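Steroid delta-isomerase (Pseudomonas aeruginosa, PDB 3MSO) probably isomerises the double bond of a steroid or acts on another small hydrophobic molecule in an NTF2-like pocket. Local coordinates at residues 85-90 / 98-103. Residues are numbered along the deposited sequence; the frame is centred on the assembly and turned at random.
Sequences LEFSAR and GIDMIR
Four backbone hydrogen bonds join 85-90 to 98-103, in the two arms of the beta hairpin 82-91/94-104; the axes of the two segments run antiparallel, at 148°. They come as two reciprocal rings: L85 N to D100 O (2.8 Å) with D100 N to L85 O, and F87 N to G98 O with G98 N to F87 O (2.8 Å). The bonds received by D100 O and F87 O lie in the carbonyl planes, whereas those on L85 O and G98 O arrive from above them. Between the rings sits the non-hydrogen-bonded pair E86-I99, where I99 CA approaches L85 O at 3.4 Å as a CA-H...O contact.

On the face that carries L85, F87 and D100, the F87 ring packs on G98. With chi1 at 66°, CG of F87 stands between its backbone N and carbonyl carbon, and the ring folds across to lie over G98. CH-pi geometry follows: G98 CA is 3.8 Å from the ring centroid and 16° off the normal, a place open to the ring because glycine has no CB. Beyond it, F87 CE2 lies 3.7 Å from D100 OD1, while F69 stacks on the same ring from outside the pair.

An apolar side-chain contact joins L85 CD1 to I102 CD1 at 3.8 Å, the two side chains crossing obliquely.

The acidic side chains find their polar partners outside the two segments. D100 OD2 is hydrogen-bonded to Y71 OH, and E86, on the opposite face with I99, forms salt bridges to K97 and R73; there I99 packs on I99 of the second subunit.

The hairpin is part of a mixed sheet, consistent with the NTF2-like fold, with one face turned to a subunit interface. On the other, burial beside the F87 ring would tend to raise the pKa of D100, whereas the Y71 bond would lower it if the hydroxyl donates; the net shift stays open.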
# COMPACT_ATOMS: atom_id res chain seq x y z
N LEU B 85 23.32 3.38 4.35
CA LEU B 85 23.74 3.67 2.97
C LEU B 85 22.56 4.31 2.27
O LEU B 85 21.56 3.64 1.98
CB LEU B 85 24.20 2.39 2.22
CG LEU B 85 25.16 1.46 2.95
CD1 LEU B 85 25.34 0.17 2.21
CD2 LEU B 85 26.50 2.16 3.25
N GLU B 86 22.65 5.64 2.08
CA GLU B 86 21.63 6.45 1.41
C GLU B 86 21.73 6.19 -0.09
O GLU B 86 22.84 6.19 -0.63
CB GLU B 86 21.86 7.95 1.70
CG GLU B 86 20.98 8.88 0.89
CD GLU B 86 21.36 10.34 0.92
OE1 GLU B 86 22.56 10.67 0.81
OE2 GLU B 86 20.43 11.18 1.01
N PHE B 87 20.58 6.00 -0.76
CA PHE B 87 20.56 5.79 -2.20
C PHE B 87 19.43 6.52 -2.91
O PHE B 87 18.40 6.85 -2.30
CB PHE B 87 20.54 4.27 -2.56
CG PHE B 87 19.29 3.50 -2.16
CD1 PHE B 87 18.15 3.52 -2.96
CD2 PHE B 87 19.27 2.74 -1.00
CE1 PHE B 87 17.00 2.81 -2.60
CE2 PHE B 87 18.11 2.03 -0.63
CZ PHE B 87 16.98 2.09 -1.42
N SER B 88 19.61 6.70 -4.22
CA SER B 88 18.63 7.19 -5.17
C SER B 88 18.44 6.04 -6.15
O SER B 88 19.35 5.24 -6.34
CB SER B 88 19.14 8.42 -5.90
OG SER B 88 20.40 8.17 -6.50
N ALA B 89 17.24 5.92 -6.72
CA ALA B 89 16.87 4.87 -7.68
C ALA B 89 15.58 5.30 -8.39
O ALA B 89 15.03 6.36 -8.07
CB ALA B 89 16.66 3.53 -6.95
N ARG B 90 15.13 4.50 -9.36
CA ARG B 90 13.86 4.72 -10.04
C ARG B 90 13.17 3.40 -10.36
O ARG B 90 13.84 2.38 -10.50
CB ARG B 90 13.91 5.72 -11.23
CG ARG B 90 14.73 5.30 -12.44
CD ARG B 90 14.28 6.00 -13.71
NE ARG B 90 14.47 5.17 -14.90
N GLY B 98 16.06 6.29 -0.85
CA GLY B 98 16.04 5.23 0.15
C GLY B 98 17.28 5.06 0.99
O GLY B 98 18.29 5.73 0.76
N ILE B 99 17.20 4.14 1.97
CA ILE B 99 18.31 3.77 2.85
C ILE B 99 18.42 2.26 3.04
O ILE B 99 17.41 1.58 3.17
CB ILE B 99 18.32 4.50 4.23
CG1 ILE B 99 17.06 4.21 5.08
CG2 ILE B 99 18.61 5.98 4.10
CD1 ILE B 99 17.33 4.05 6.62
N ASP B 100 19.65 1.75 3.09
CA ASP B 100 19.95 0.37 3.47
C ASP B 100 20.54 0.58 4.87
O ASP B 100 21.56 1.27 4.98
CB ASP B 100 21.01 -0.28 2.56
CG ASP B 100 20.53 -0.63 1.16
OD1 ASP B 100 19.36 -1.05 1.03
OD2 ASP B 100 21.34 -0.53 0.21
N MSE B 101 19.84 0.13 5.92
CA MSE B 101 20.33 0.26 7.29
C MSE B 101 20.78 -1.13 7.75
O MSE B 101 19.96 -1.97 8.10
CB MSE B 101 19.31 0.89 8.24
CG MSE B 101 19.82 1.05 9.69
SE MSE B 101 19.00 2.56 10.62
CE MSE B 101 17.16 2.11 10.44
N ILE B 102 22.10 -1.36 7.69
CA ILE B 102 22.73 -2.64 7.97
C ILE B 102 23.40 -2.68 9.35
O ILE B 102 24.22 -1.81 9.67
CB ILE B 102 23.77 -3.00 6.83
CG1 ILE B 102 23.22 -2.70 5.39
CG2 ILE B 102 24.32 -4.43 6.98
CD1 ILE B 102 24.21 -2.75 4.30
N ARG B 103 23.07 -3.73 10.13
CA ARG B 103 23.69 -4.06 11.42
C ARG B 103 24.52 -5.36 11.23
O ARG B 103 24.02 -6.35 10.67
CB ARG B 103 22.66 -4.24 12.53
CG ARG B 103 23.30 -4.54 13.89
CD ARG B 103 22.30 -4.98 14.93
NE ARG B 103 21.63 -3.84 15.54
CZ ARG B 103 20.35 -3.53 15.37
NH1 ARG B 103 19.57 -4.31 14.62
NH2 ARG B 103 19.83 -2.47 15.96